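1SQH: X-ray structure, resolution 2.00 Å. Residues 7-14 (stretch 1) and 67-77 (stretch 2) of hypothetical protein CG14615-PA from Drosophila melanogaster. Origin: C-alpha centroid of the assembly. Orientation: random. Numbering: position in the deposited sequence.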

# COMPACT_ATOMS: atom_id res chain seq x y z
N GLY A 7 13.15 26.75 -5.49
CA GLY A 7 13.34 25.73 -4.41
C GLY A 7 13.79 24.38 -4.94
O GLY A 7 14.44 24.30 -5.99
N ASP A 8 13.43 23.31 -4.22
CA ASP A 8 13.80 21.95 -4.61
C ASP A 8 13.33 21.61 -6.02
O ASP A 8 12.32 22.15 -6.48
CB ASP A 8 13.20 20.95 -3.61
CG ASP A 8 13.80 19.56 -3.75
OD1 ASP A 8 14.88 19.31 -3.14
OD2 ASP A 8 13.21 18.72 -4.47
N ILE A 9 14.04 20.72 -6.70
CA ILE A 9 13.65 20.33 -8.05
C ILE A 9 12.25 19.69 -8.05
O ILE A 9 11.60 19.57 -9.10
CB ILE A 9 14.67 19.35 -8.65
CG1 ILE A 9 14.36 19.10 -10.12
CG2 ILE A 9 14.69 18.07 -7.85
CD1 ILE A 9 15.43 18.30 -10.82
N LEU A 10 11.78 19.29 -6.87
CA LEU A 10 10.46 18.71 -6.74
C LEU A 10 9.46 19.80 -6.34
O LEU A 10 9.69 20.53 -5.38
CB LEU A 10 10.46 17.60 -5.67
CG LEU A 10 11.21 16.30 -5.97
CD1 LEU A 10 11.13 15.37 -4.78
CD2 LEU A 10 10.62 15.64 -7.22
N ARG A 11 8.37 19.91 -7.09
CA ARG A 11 7.36 20.91 -6.78
C ARG A 11 6.08 20.23 -6.34
O ARG A 11 5.54 19.37 -7.04
CB ARG A 11 7.04 21.79 -7.98
CG ARG A 11 6.05 22.89 -7.61
CD ARG A 11 5.40 23.57 -8.80
NE ARG A 11 4.23 22.86 -9.31
CZ ARG A 11 4.28 21.98 -10.30
NH1 ARG A 11 5.44 21.70 -10.88
NH2 ARG A 11 3.16 21.41 -10.74
N PRO A 12 5.55 20.63 -5.18
CA PRO A 12 4.31 20.04 -4.65
C PRO A 12 3.10 20.27 -5.54
O PRO A 12 2.77 21.40 -5.89
CB PRO A 12 4.17 20.71 -3.29
CG PRO A 12 4.75 22.08 -3.53
CD PRO A 12 6.00 21.75 -4.33
N LEU A 13 2.43 19.18 -5.92
CA LEU A 13 1.24 19.30 -6.75
C LEU A 13 0.07 19.69 -5.88
O LEU A 13 -0.02 19.27 -4.73
CB LEU A 13 0.94 17.98 -7.46
CG LEU A 13 1.74 17.65 -8.72
CD1 LEU A 13 3.20 17.51 -8.35
CD2 LEU A 13 1.22 16.36 -9.34
N SER A 14 -0.82 20.50 -6.43
CA SER A 14 -2.01 20.93 -5.71
C SER A 14 -2.96 19.75 -5.75
O SER A 14 -2.70 18.76 -6.44
CB SER A 14 -2.65 22.12 -6.42
OG SER A 14 -3.01 21.78 -7.75
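Stretch 2 (67-77) QFYTHRRGNFR

Stretch 2 enters as a strand, 67-71, and lies beside strand 10-12 of stretch 1. The two run antiparallel, with 135° between their N-to-C directions and a closest approach of 4.3 Å between axes. The strands cross at 135° yet stay in register. Together the two stretches bury 800 Å².

The register is set by three pairs. R11 faces T70 as the hydrogen-bonded pair: R11 N donates to T70 O at 2.8 Å, and T70 N donates to R11 O at 3.1 Å. L10 with H71 and P12 with Y69 are the non-hydrogen-bonded pairs, with CA atoms 5.1 and 4.4 Å apart. P12 has no amide hydrogen, but its position in the register asks for none. The ladder runs on past the strand of stretch 1 at each end. L13 N donates to F68 O at 2.9 Å, and R72 N donates to I9 O at 2.7 Å, nearly straight at 173°. CA hydrogens also meet carbonyls across the gap, as with Y69 CA and R11 O at 3.2 Å.

Y69 and P12 share one face of the sheet. The Y69 ring packs against the proline, with P12 CB 4.0 Å from Y69 CE2. The start of the same side chain fits against L10, where L10 CB and Y69 CB are 3.8 Å apart. R11 and T70 share the other face. The T70 methyl is a small bump that fits the corner formed by R11 and L13: R11 NH1 comes to 3.4 Å from T70 CG2, and L13 CD1 to 3.6 Å from the same T70 CG2. L13 points toward stretch 2 and packs close to the backbone, its CD1 only 3.2 Å from Y69 C. Its other methyl lies over one face of the F76 ring, with L13 CD2 4.3 Å from F76 CG.

After H71 the chain turns back in a type I turn, H71 to G74, closed by G74 N to H71 O at 2.9 Å. R73 N also donates to H71 ND1 at 2.9 Å, which ties the ring to the turn. I9 covers a face of that ring. Its CA-to-CB bond points away from stretch 2, but the extended t,t side chain reaches back, and I9 CG1 sits 4.0 Å from the ring centroid of H71.

R72 has the largest covered area, 142 Å². Its side chain leaves the turn sideways and its end comes nearer to stretch 1, crossing the start of that stretch. The guanidinium has L10 O over one face, 3.5 Å from R72 NH2. R72 NE lies 3.6 Å from R11 CB.

Beyond the turn, a water accepts weakly from R11 NH2 at 3.5 Å and donates to G74 O at 2.8 Å, so it bridges the stretches. N75 then caps the following helix: its OD1 accepts from R77 N at 2.9 Å.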

# COMPACT_ATOMS: atom_id res chain seq x y z
N GLN A 67 2.19 13.46 0.02
CA GLN A 67 2.46 14.72 -0.66
C GLN A 67 3.10 14.38 -2.00
O GLN A 67 4.20 13.84 -2.07
CB GLN A 67 3.38 15.59 0.18
CG GLN A 67 2.75 16.02 1.50
CD GLN A 67 3.77 16.15 2.62
OE1 GLN A 67 4.28 15.15 3.14
NE2 GLN A 67 4.08 17.39 2.99
N PHE A 68 2.37 14.68 -3.07
CA PHE A 68 2.84 14.38 -4.41
C PHE A 68 3.67 15.52 -4.98
O PHE A 68 3.39 16.69 -4.71
CB PHE A 68 1.64 14.08 -5.30
CG PHE A 68 0.88 12.84 -4.90
CD1 PHE A 68 1.32 11.58 -5.32
CD2 PHE A 68 -0.24 12.92 -4.08
CE1 PHE A 68 0.65 10.41 -4.92
CE2 PHE A 68 -0.92 11.77 -3.68
CZ PHE A 68 -0.47 10.51 -4.10
N TYR A 69 4.69 15.19 -5.76
CA TYR A 69 5.55 16.20 -6.37
C TYR A 69 5.88 15.87 -7.82
O TYR A 69 5.68 14.74 -8.26
CB TYR A 69 6.89 16.31 -5.62
CG TYR A 69 6.81 16.59 -4.14
CD1 TYR A 69 6.52 15.58 -3.24
CD2 TYR A 69 7.05 17.87 -3.65
CE1 TYR A 69 6.49 15.83 -1.86
CE2 TYR A 69 7.01 18.14 -2.28
CZ TYR A 69 6.73 17.11 -1.39
OH TYR A 69 6.71 17.36 -0.04
N THR A 70 6.38 16.85 -8.56
CA THR A 70 6.81 16.60 -9.93
C THR A 70 7.97 17.52 -10.21
O THR A 70 8.25 18.41 -9.40
CB THR A 70 5.71 16.85 -10.97
OG1 THR A 70 6.16 16.36 -12.24
CG2 THR A 70 5.41 18.34 -11.11
N HIS A 71 8.64 17.31 -11.33
CA HIS A 71 9.78 18.14 -11.72
C HIS A 71 9.30 19.59 -11.81
O HIS A 71 8.44 19.93 -12.64
CB HIS A 71 10.34 17.65 -13.06
CG HIS A 71 11.67 18.23 -13.41
ND1 HIS A 71 11.93 19.59 -13.38
CD2 HIS A 71 12.81 17.64 -13.84
CE1 HIS A 71 13.17 19.81 -13.78
NE2 HIS A 71 13.73 18.64 -14.06
N ARG A 72 9.86 20.45 -10.96
CA ARG A 72 9.49 21.86 -10.91
C ARG A 72 9.55 22.58 -12.26
O ARG A 72 8.85 23.58 -12.47
CB ARG A 72 10.38 22.58 -9.88
CG ARG A 72 10.16 24.09 -9.74
CD ARG A 72 10.61 24.57 -8.37
NE ARG A 72 9.60 24.30 -7.36
CZ ARG A 72 9.84 24.19 -6.06
NH1 ARG A 72 11.06 24.32 -5.59
NH2 ARG A 72 8.84 23.94 -5.22
N ARG A 73 10.37 22.07 -13.18
CA ARG A 73 10.49 22.67 -14.50
C ARG A 73 10.06 21.70 -15.59
O ARG A 73 10.59 21.72 -16.70
CB ARG A 73 11.93 23.11 -14.75
CG ARG A 73 12.51 24.01 -13.68
CD ARG A 73 13.83 24.60 -14.15
NE ARG A 73 14.74 23.56 -14.61
CZ ARG A 73 15.34 22.69 -13.81
NH1 ARG A 73 15.13 22.74 -12.50
NH2 ARG A 73 16.14 21.76 -14.32
N GLY A 74 9.10 20.84 -15.27
CA GLY A 74 8.60 19.88 -16.24
C GLY A 74 7.09 19.83 -16.20
O GLY A 74 6.48 20.44 -15.33
N ASN A 75 6.48 19.12 -17.14
CA ASN A 75 5.02 19.00 -17.16
C ASN A 75 4.66 17.60 -16.69
O ASN A 75 4.93 16.61 -17.38
CB ASN A 75 4.46 19.24 -18.57
CG ASN A 75 2.98 19.54 -18.55
OD1 ASN A 75 2.21 18.86 -17.86
ND2 ASN A 75 2.56 20.54 -19.29
N PHE A 76 4.02 17.49 -15.53
CA PHE A 76 3.67 16.19 -15.01
C PHE A 76 2.75 15.40 -15.93
O PHE A 76 2.60 14.19 -15.77
CB PHE A 76 3.06 16.31 -13.60
CG PHE A 76 1.63 16.77 -13.57
CD1 PHE A 76 0.58 15.86 -13.72
CD2 PHE A 76 1.32 18.11 -13.33
CE1 PHE A 76 -0.75 16.27 -13.63
CE2 PHE A 76 -0.02 18.53 -13.25
CZ PHE A 76 -1.05 17.61 -13.40
N ARG A 77 2.15 16.08 -16.89
CA ARG A 77 1.23 15.43 -17.83
C ARG A 77 1.88 14.68 -19.00
O ARG A 77 1.35 13.66 -19.44
CB ARG A 77 0.26 16.46 -18.42
CG ARG A 77 -0.73 17.04 -17.43
CD ARG A 77 -1.25 18.39 -17.92
NE ARG A 77 -0.57 19.49 -17.24
CZ ARG A 77 -1.07 20.12 -16.18
NH1 ARG A 77 -2.25 19.78 -15.69
NH2 ARG A 77 -0.36 21.08 -15.59
O HOH W 1 4.10 20.36 -13.89